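Local coordinates for protein serine-tRNA ligase (Naegleria fowleri, PDB 6BLJ) that probably charges the serine tRNA with serine in the cytosol, activating the amino acid with ATP at a site that here holds adenosine monophosphate, at residues N13-Y18 against E24-S29; L325-V330 against T451-V456; A393-A398 against E403-V408. All coordinates share one frame; numbering follows the deposited sequence.

Contact 1: N13-Y18 against E24-S29; sequences NLFREY and EIIRES
Leu-14 and Phe-15 close on Ile-26 in a small, wholly apolar contact within the seryl-tRNA synthetase N-terminal domain, the part of the family best known for its long helical tRNA-binding arm. The loop 13-18 runs just ahead of helix 23-32, whose segment 24-29 turns Ile-25 and Ile-26 toward it. The centre is a CH-pi contact: Ile-26 CD1 stands over the middle of the Phe-15 ring, 3.3 Å from its centroid and only 5° off the ring normal. The methyl therefore touches all six ring carbons almost evenly, and a flat aromatic face suits such a blunt aliphatic end. Ile-26 reaches it because CG1 lies anti to its carbonyl carbon (chi1 -43°) and CD1 continues the chain outward in an extended line, crossing the Phe-15 side chain at about a right angle. Leu-14 fills the flank, sliding past Ile-26 in the opposite direction. Val-43 of helix 38-76 and Ile-150 also touch Phe-15, while Val-40 packs on Ile-26, so the cluster ties the chain's start to the base of the arm. Charges stay at the margin, where Arg-27 NH1 bridges to Glu-24 OE1 at 2.9 Å one turn back along the helix, and Arg-27 NH2 bridges to Asp-41. On the Leu-14 side, CD2 approaches Ile-26 CG1 to 3.5 Å, while Ile-25 CG2 lies farther from that methyl.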
# COMPACT_ATOMS: atom_id res chain seq x y z
N ASN A 13 5.69 -34.93 -6.86
CA ASN A 13 6.11 -36.14 -7.57
C ASN A 13 6.76 -35.82 -8.91
O ASN A 13 7.68 -36.54 -9.33
CB ASN A 13 4.93 -37.09 -7.74
CG ASN A 13 4.66 -37.91 -6.49
OD1 ASN A 13 5.58 -38.24 -5.75
ND2 ASN A 13 3.40 -38.26 -6.26
N LEU A 14 6.31 -34.77 -9.59
CA LEU A 14 6.91 -34.42 -10.88
C LEU A 14 8.39 -34.09 -10.74
O LEU A 14 9.16 -34.27 -11.69
CB LEU A 14 6.16 -33.23 -11.49
CG LEU A 14 6.48 -32.90 -12.94
CD1 LEU A 14 6.15 -34.07 -13.87
CD2 LEU A 14 5.73 -31.64 -13.38
N PHE A 15 8.82 -33.64 -9.56
CA PHE A 15 10.22 -33.33 -9.31
C PHE A 15 11.09 -34.56 -9.10
O PHE A 15 12.32 -34.44 -9.12
CB PHE A 15 10.36 -32.43 -8.08
CG PHE A 15 9.76 -31.06 -8.22
CD1 PHE A 15 8.39 -30.88 -8.13
CD2 PHE A 15 10.57 -29.95 -8.38
CE1 PHE A 15 7.83 -29.61 -8.24
CE2 PHE A 15 10.02 -28.67 -8.49
CZ PHE A 15 8.64 -28.51 -8.42
N ARG A 16 10.50 -35.73 -8.87
CA ARG A 16 11.22 -36.91 -8.37
C ARG A 16 11.54 -37.87 -9.51
O ARG A 16 10.68 -38.63 -9.97
CB ARG A 16 10.44 -37.62 -7.27
CG ARG A 16 10.34 -36.84 -5.98
CD ARG A 16 9.32 -37.47 -5.05
NE ARG A 16 9.27 -36.78 -3.77
CZ ARG A 16 8.23 -36.83 -2.94
NH1 ARG A 16 7.15 -37.53 -3.26
NH2 ARG A 16 8.27 -36.17 -1.79
N GLU A 17 12.78 -37.80 -9.97
CA GLU A 17 13.19 -38.64 -11.08
C GLU A 17 13.08 -40.12 -10.72
O GLU A 17 12.80 -40.95 -11.59
CB GLU A 17 14.60 -38.23 -11.50
CG GLU A 17 14.90 -38.41 -12.97
CD GLU A 17 16.30 -37.91 -13.33
OE1 GLU A 17 16.97 -37.39 -12.41
OE2 GLU A 17 16.68 -37.95 -14.52
N TYR A 18 13.23 -40.46 -9.43
CA TYR A 18 13.16 -41.85 -8.99
C TYR A 18 11.73 -42.38 -8.90
O TYR A 18 11.54 -43.60 -8.82
CB TYR A 18 13.80 -42.01 -7.60
CG TYR A 18 12.93 -41.54 -6.42
CD1 TYR A 18 11.93 -42.36 -5.88
CD2 TYR A 18 13.12 -40.29 -5.85
CE1 TYR A 18 11.15 -41.94 -4.83
CE2 TYR A 18 12.34 -39.87 -4.78
CZ TYR A 18 11.35 -40.69 -4.28
OH TYR A 18 10.57 -40.28 -3.22
N GLU A 24 12.80 -31.98 -15.63
CA GLU A 24 13.16 -31.14 -16.76
C GLU A 24 11.94 -30.46 -17.37
O GLU A 24 12.04 -29.35 -17.91
CB GLU A 24 13.90 -31.97 -17.82
CG GLU A 24 14.42 -31.14 -18.99
CD GLU A 24 15.44 -30.10 -18.56
OE1 GLU A 24 16.06 -30.26 -17.49
OE2 GLU A 24 15.60 -29.09 -19.28
N ILE A 25 10.77 -31.08 -17.25
CA ILE A 25 9.53 -30.43 -17.68
C ILE A 25 9.32 -29.14 -16.89
O ILE A 25 8.89 -28.12 -17.45
CB ILE A 25 8.35 -31.41 -17.51
CG1 ILE A 25 8.39 -32.46 -18.61
CG2 ILE A 25 7.00 -30.67 -17.55
CD1 ILE A 25 7.41 -33.56 -18.39
N ILE A 26 9.61 -29.17 -15.59
CA ILE A 26 9.45 -27.99 -14.75
C ILE A 26 10.51 -26.95 -15.08
O ILE A 26 10.23 -25.74 -15.07
CB ILE A 26 9.48 -28.38 -13.27
CG1 ILE A 26 8.64 -29.65 -13.03
CG2 ILE A 26 8.95 -27.23 -12.41
CD1 ILE A 26 8.69 -30.18 -11.59
N ARG A 27 11.75 -27.38 -15.34
CA ARG A 27 12.77 -26.42 -15.75
C ARG A 27 12.39 -25.75 -17.05
O ARG A 27 12.50 -24.52 -17.19
CB ARG A 27 14.13 -27.11 -15.88
CG ARG A 27 14.71 -27.54 -14.54
CD ARG A 27 16.16 -27.99 -14.67
NE ARG A 27 16.54 -28.82 -13.54
CZ ARG A 27 16.50 -30.15 -13.55
NH1 ARG A 27 16.11 -30.80 -14.65
NH2 ARG A 27 16.85 -30.83 -12.48
N GLU A 28 11.90 -26.54 -18.01
CA GLU A 28 11.49 -25.98 -19.29
C GLU A 28 10.34 -24.99 -19.12
O GLU A 28 10.30 -23.94 -19.77
CB GLU A 28 11.11 -27.10 -20.26
CG GLU A 28 11.01 -26.66 -21.72
CD GLU A 28 12.32 -26.11 -22.27
OE1 GLU A 28 12.27 -25.21 -23.13
OE2 GLU A 28 13.40 -26.58 -21.85
N SER A 29 9.38 -25.30 -18.23
CA SER A 29 8.28 -24.37 -17.98
C SER A 29 8.80 -23.08 -17.37
O SER A 29 8.35 -21.98 -17.73
CB SER A 29 7.23 -25.02 -17.07
OG SER A 29 6.10 -24.18 -16.86

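Contact 2: L325-V330 against T451-V456; sequences LGIFRV and TLCCIV. With AMP (adenosine monophosphate), chain D.
With chi1 at 67°, Ile-327 places CG1 between its backbone N and carbonyl carbon, and Cys-453 sets SG anti to its own carbonyl carbon (chi1 -67°); the two meet at 3.6 Å, CG1 to SG. The contact belongs to the class II synthetase catalytic core: 325-330 lies in the motif 2 loop, joining antiparallel strands 304-313 and 332-342, and rests on helix 448-458, which with strand 436-447 corresponds to motif 3 and carries Arg-450. A cysteine suits this buried spot because its slim, weakly polar sulfur can lie close to backbone as well as to hydrocarbon: SG is also 3.7 Å from Phe-328 N. Met-195 and Tyr-215 pack on Ile-327 as well, and the ring of Phe-328 makes a cation-pi contact with Arg-450.

Past Phe-328 the loop turns its backbone to the nucleotide. Val-330 reads the Watson-Crick edge of adenine twice, its carbonyl O accepting from AMP N6 at 2.8 Å and its amide serving N1. Arg-329 lays its CG near AMP N6, and its guanidinium bridges Asp-323 and Glu-316, the latter a direct partner of AMP. The straighter of the two adenine bonds is Val-330 N to AMP N1, 2.9 Å long with an angle of 171° at the hydrogen.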
# COMPACT_ATOMS: atom_id res chain seq x y z
N LEU A 325 -8.39 8.67 -20.85
CA LEU A 325 -9.55 9.35 -21.41
C LEU A 325 -10.76 8.42 -21.39
O LEU A 325 -10.75 7.36 -22.04
CB LEU A 325 -9.28 9.80 -22.84
CG LEU A 325 -8.05 10.68 -23.11
CD1 LEU A 325 -8.05 11.11 -24.58
CD2 LEU A 325 -7.95 11.88 -22.17
N GLY A 326 -11.82 8.82 -20.68
CA GLY A 326 -13.08 8.11 -20.77
C GLY A 326 -13.16 6.91 -19.83
O GLY A 326 -12.52 6.86 -18.79
N ILE A 327 -13.94 5.91 -20.23
CA ILE A 327 -14.25 4.80 -19.33
C ILE A 327 -13.67 3.47 -19.84
O ILE A 327 -14.16 2.40 -19.47
CB ILE A 327 -15.76 4.72 -19.06
CG1 ILE A 327 -16.55 4.32 -20.32
CG2 ILE A 327 -16.25 6.09 -18.55
CD1 ILE A 327 -18.08 4.24 -20.03
N PHE A 328 -12.64 3.55 -20.68
CA PHE A 328 -11.93 2.35 -21.15
C PHE A 328 -11.15 1.68 -20.01
O PHE A 328 -11.15 0.44 -19.89
CB PHE A 328 -11.00 2.74 -22.29
CG PHE A 328 -10.17 1.61 -22.83
CD1 PHE A 328 -8.96 1.28 -22.23
CD2 PHE A 328 -10.56 0.93 -23.98
CE1 PHE A 328 -8.17 0.25 -22.75
CE2 PHE A 328 -9.77 -0.10 -24.50
CZ PHE A 328 -8.58 -0.44 -23.89
N ARG A 329 -10.45 2.46 -19.21
CA ARG A 329 -9.72 1.95 -18.05
C ARG A 329 -10.13 2.79 -16.85
O ARG A 329 -9.75 3.96 -16.75
CB ARG A 329 -8.20 2.03 -18.27
CG ARG A 329 -7.40 1.50 -17.08
CD ARG A 329 -5.90 1.71 -17.29
NE ARG A 329 -5.42 1.06 -18.50
CZ ARG A 329 -5.10 -0.23 -18.58
NH1 ARG A 329 -5.18 -1.01 -17.51
NH2 ARG A 329 -4.68 -0.73 -19.74
N VAL A 330 -10.87 2.18 -15.93
CA VAL A 330 -11.44 2.86 -14.78
C VAL A 330 -11.14 2.03 -13.53
O VAL A 330 -10.58 0.94 -13.60
CB VAL A 330 -12.95 3.09 -14.94
CG1 VAL A 330 -13.22 4.16 -16.01
CG2 VAL A 330 -13.65 1.77 -15.34
N THR A 451 -16.69 -2.42 -23.16
CA THR A 451 -17.51 -2.86 -24.29
C THR A 451 -18.38 -1.72 -24.82
O THR A 451 -18.55 -1.58 -26.03
CB THR A 451 -18.36 -4.08 -23.89
OG1 THR A 451 -17.50 -5.19 -23.57
CG2 THR A 451 -19.31 -4.53 -25.01
N LEU A 452 -18.89 -0.85 -23.92
CA LEU A 452 -19.62 0.34 -24.37
C LEU A 452 -18.74 1.28 -25.20
O LEU A 452 -19.20 1.84 -26.20
CB LEU A 452 -20.20 1.13 -23.18
CG LEU A 452 -21.41 0.64 -22.38
CD1 LEU A 452 -21.70 1.64 -21.25
CD2 LEU A 452 -22.66 0.43 -23.27
N CYS A 453 -17.49 1.48 -24.78
CA CYS A 453 -16.55 2.25 -25.62
C CYS A 453 -16.43 1.65 -27.02
O CYS A 453 -16.39 2.37 -28.02
CB CYS A 453 -15.17 2.27 -24.96
SG CYS A 453 -15.12 3.20 -23.42
N CYS A 454 -16.30 0.32 -27.10
CA CYS A 454 -16.15 -0.34 -28.39
C CYS A 454 -17.42 -0.24 -29.22
O CYS A 454 -17.37 -0.03 -30.43
CB CYS A 454 -15.76 -1.80 -28.17
SG CYS A 454 -15.23 -2.65 -29.66
N ILE A 455 -18.59 -0.39 -28.58
CA ILE A 455 -19.85 -0.29 -29.31
C ILE A 455 -20.01 1.10 -29.90
O ILE A 455 -20.32 1.25 -31.09
CB ILE A 455 -21.03 -0.66 -28.40
CG1 ILE A 455 -21.04 -2.16 -28.11
CG2 ILE A 455 -22.37 -0.19 -29.04
CD1 ILE A 455 -22.11 -2.57 -27.10
N VAL A 456 -19.80 2.14 -29.09
CA VAL A 456 -20.14 3.47 -29.60
C VAL A 456 -19.21 3.85 -30.75
O VAL A 456 -19.63 4.56 -31.68
CB VAL A 456 -20.15 4.53 -28.47
CG1 VAL A 456 -21.18 4.16 -27.37
CG2 VAL A 456 -18.76 4.79 -27.90
P AMP D . -8.37 -9.08 -16.58
O1P AMP D . -7.20 -8.14 -16.27
O2P AMP D . -9.09 -9.71 -15.46
O3P AMP D . -7.90 -10.09 -17.62
O5' AMP D . -9.44 -8.18 -17.33
C5' AMP D . -10.61 -8.74 -17.90
C4' AMP D . -11.35 -7.72 -18.74
O4' AMP D . -11.93 -6.71 -17.88
C3' AMP D . -10.48 -6.93 -19.71
O3' AMP D . -10.25 -7.63 -20.92
C2' AMP D . -11.26 -5.64 -19.89
O2' AMP D . -12.32 -5.84 -20.80
C1' AMP D . -11.85 -5.44 -18.50
N9 AMP D . -11.03 -4.55 -17.64
C8 AMP D . -9.88 -4.89 -16.98
N7 AMP D . -9.35 -3.90 -16.29
C5 AMP D . -10.22 -2.85 -16.50
C6 AMP D . -10.22 -1.51 -16.04
N6 AMP D . -9.31 -1.01 -15.19
N1 AMP D . -11.21 -0.70 -16.47
C2 AMP D . -12.15 -1.21 -17.29
N3 AMP D . -12.27 -2.45 -17.76
C4 AMP D . -11.26 -3.23 -17.34

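Contact 3: A393-A398 against E403-V408; sequences AWFPGA and EYRELV. With AMP (adenosine monophosphate), chain D.
Three backbone bonds tie Ala-393 and Phe-395 to Arg-405 and Glu-403. Ala-393 and Arg-405 form the hydrogen-bonded antiparallel pair. Arg-405 N gives to Ala-393 O at 3.0 Å, in the carbonyl plane; the return bond, from Ala-393 N to Arg-405 O at 2.8 Å, arrives 36° above the carbonyl plane of Arg-405. Past the non-hydrogen-bonded pair Trp-394 and Tyr-404, Phe-395 N reaches Glu-403 O at 2.7 Å, in the plane of that carbonyl. Ala-393 O is further approached by the CA-H of Tyr-404. The type I turn from Phe-395 to Ala-398 is closed by its own amide-to-carbonyl bond.

The polar ends find partners outside the hairpin: Trp-394 NE1 gives to Arg-177 O, Glu-403 bridges to Lys-179, and Arg-405 bridges to Asp-323. Trp-394 has CG anti to its backbone N (chi1 177°), which carries the indole alongside Glu-403 and sets CE3 over one face of the Tyr-404 ring, 3.6 Å from CE2, the planes at 57°. On the face that carries Ala-393, this small residue admits Leu-407, whose CD1 presses tightly on its CB at 3.4 Å. Leu-407 and Val-408 form a classic beta bulge opposite Leu-391, and Leu-407 O accepts a hydrogen bond from the ribose O2' of AMP at 2.8 Å. This is a beta hairpin of the class II synthetase antiparallel sheet, with one strand running into the nucleotide pocket.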
# COMPACT_ATOMS: atom_id res chain seq x y z
N ALA A 393 -10.67 -6.40 -29.49
CA ALA A 393 -11.68 -5.84 -30.38
C ALA A 393 -11.14 -4.63 -31.13
O ALA A 393 -10.19 -3.97 -30.69
CB ALA A 393 -12.94 -5.46 -29.61
N TRP A 394 -11.78 -4.35 -32.26
CA TRP A 394 -11.46 -3.22 -33.12
C TRP A 394 -12.02 -1.91 -32.57
O TRP A 394 -13.22 -1.80 -32.30
CB TRP A 394 -12.04 -3.51 -34.51
CG TRP A 394 -11.90 -2.47 -35.56
CD1 TRP A 394 -12.90 -1.71 -36.12
CD2 TRP A 394 -10.69 -2.08 -36.23
NE1 TRP A 394 -12.39 -0.88 -37.09
CE2 TRP A 394 -11.03 -1.08 -37.17
CE3 TRP A 394 -9.35 -2.47 -36.13
CZ2 TRP A 394 -10.09 -0.48 -38.00
CZ3 TRP A 394 -8.41 -1.87 -36.95
CH2 TRP A 394 -8.79 -0.88 -37.88
N PHE A 395 -11.16 -0.90 -32.43
CA PHE A 395 -11.54 0.44 -32.00
C PHE A 395 -11.22 1.42 -33.12
O PHE A 395 -10.09 1.94 -33.21
CB PHE A 395 -10.81 0.84 -30.71
CG PHE A 395 -11.36 0.20 -29.46
CD1 PHE A 395 -11.02 -1.11 -29.12
CD2 PHE A 395 -12.22 0.90 -28.62
CE1 PHE A 395 -11.51 -1.69 -27.97
CE2 PHE A 395 -12.72 0.32 -27.45
CZ PHE A 395 -12.37 -0.98 -27.13
N PRO A 396 -12.17 1.70 -34.03
CA PRO A 396 -11.85 2.52 -35.22
C PRO A 396 -11.50 3.97 -34.90
O PRO A 396 -10.98 4.68 -35.78
CB PRO A 396 -13.13 2.44 -36.08
CG PRO A 396 -14.23 2.13 -35.09
CD PRO A 396 -13.58 1.26 -34.00
N GLY A 397 -11.80 4.45 -33.70
CA GLY A 397 -11.39 5.78 -33.32
C GLY A 397 -10.05 5.86 -32.62
O GLY A 397 -9.65 6.96 -32.23
N ALA A 398 -9.34 4.75 -32.43
CA ALA A 398 -8.10 4.80 -31.66
C ALA A 398 -7.01 5.56 -32.39
O ALA A 398 -7.03 5.71 -33.62
CB ALA A 398 -7.58 3.39 -31.36
N GLU A 403 -5.43 0.18 -32.51
CA GLU A 403 -6.81 -0.10 -32.89
C GLU A 403 -7.37 -1.38 -32.28
O GLU A 403 -8.58 -1.46 -32.05
CB GLU A 403 -6.93 -0.16 -34.42
CG GLU A 403 -6.66 1.16 -35.13
CD GLU A 403 -5.18 1.39 -35.43
OE1 GLU A 403 -4.36 0.49 -35.15
OE2 GLU A 403 -4.84 2.48 -35.92
N TYR A 404 -6.54 -2.39 -32.02
CA TYR A 404 -6.99 -3.63 -31.39
C TYR A 404 -6.65 -3.59 -29.90
O TYR A 404 -5.47 -3.52 -29.54
CB TYR A 404 -6.36 -4.85 -32.06
CG TYR A 404 -7.06 -5.26 -33.33
CD1 TYR A 404 -8.31 -5.89 -33.28
CD2 TYR A 404 -6.51 -5.01 -34.59
CE1 TYR A 404 -8.99 -6.27 -34.43
CE2 TYR A 404 -7.19 -5.39 -35.77
CZ TYR A 404 -8.44 -6.01 -35.66
OH TYR A 404 -9.16 -6.40 -36.77
N ARG A 405 -7.67 -3.66 -29.04
CA ARG A 405 -7.47 -3.64 -27.60
C ARG A 405 -8.25 -4.77 -26.94
O ARG A 405 -9.37 -5.09 -27.36
CB ARG A 405 -7.90 -2.29 -26.99
CG ARG A 405 -7.15 -1.07 -27.54
CD ARG A 405 -5.65 -1.09 -27.25
NE ARG A 405 -5.33 -1.11 -25.81
CZ ARG A 405 -5.27 -0.03 -25.02
NH1 ARG A 405 -5.51 1.19 -25.49
NH2 ARG A 405 -4.97 -0.19 -23.74
N GLU A 406 -7.66 -5.32 -25.88
CA GLU A 406 -8.25 -6.45 -25.19
C GLU A 406 -9.61 -6.09 -24.58
O GLU A 406 -9.77 -5.05 -23.93
CB GLU A 406 -7.29 -6.98 -24.11
CG GLU A 406 -7.11 -6.10 -22.89
CD GLU A 406 -6.20 -4.90 -23.10
OE1 GLU A 406 -5.72 -4.68 -24.24
OE2 GLU A 406 -5.95 -4.16 -22.11
N LEU A 407 -10.59 -6.96 -24.82
CA LEU A 407 -11.91 -6.92 -24.18
C LEU A 407 -12.15 -8.13 -23.29
O LEU A 407 -13.00 -8.06 -22.39
CB LEU A 407 -13.03 -6.91 -25.23
CG LEU A 407 -13.39 -5.64 -25.98
CD1 LEU A 407 -14.74 -5.80 -26.70
CD2 LEU A 407 -13.45 -4.52 -24.98
N VAL A 408 -11.46 -9.24 -23.56
CA VAL A 408 -11.69 -10.54 -22.95
C VAL A 408 -10.35 -11.20 -22.69
O VAL A 408 -9.45 -11.14 -23.53
CB VAL A 408 -12.56 -11.44 -23.86
CG1 VAL A 408 -12.49 -12.91 -23.42
CG2 VAL A 408 -14.00 -10.95 -23.89
P AMP D . -8.37 -9.08 -16.58
O1P AMP D . -7.20 -8.14 -16.27
O2P AMP D . -9.09 -9.71 -15.46
O3P AMP D . -7.90 -10.09 -17.62
O5' AMP D . -9.44 -8.18 -17.33
C5' AMP D . -10.61 -8.74 -17.90
C4' AMP D . -11.35 -7.72 -18.74
O4' AMP D . -11.93 -6.71 -17.88
C3' AMP D . -10.48 -6.93 -19.71
O3' AMP D . -10.25 -7.63 -20.92
C2' AMP D . -11.26 -5.64 -19.89
O2' AMP D . -12.32 -5.84 -20.80
C1' AMP D . -11.85 -5.44 -18.50
N9 AMP D . -11.03 -4.55 -17.64
C8 AMP D . -9.88 -4.89 -16.98
N7 AMP D . -9.35 -3.90 -16.29
C5 AMP D . -10.22 -2.85 -16.50
C6 AMP D . -10.22 -1.51 -16.04
N6 AMP D . -9.31 -1.01 -15.19
N1 AMP D . -11.21 -0.70 -16.47
C2 AMP D . -12.15 -1.21 -17.29
N3 AMP D . -12.27 -2.45 -17.76
C4 AMP D . -11.26 -3.23 -17.34

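Contacts 2 and 3 belong together, their centres about 10 Å apart in the catalytic core, whereas contact 1 lies in the N-terminal domain with its centre 40 Å or more from either. Contacts 1 and 2 are buried and rest on apolar side chains, a loop against a helix in each; contact 3 is only partly buried and relies on strand-to-strand backbone bonds, with charged ends reaching other parts of the chain. Contact 3 is nested inside the sequence loop closed by contact 2, and they meet where Phe-328 packs on Arg-405 and Cys-454 on Phe-395. Both serve AMP through backbone atoms, 325-330 at the adenine and 403-408 at the ribose.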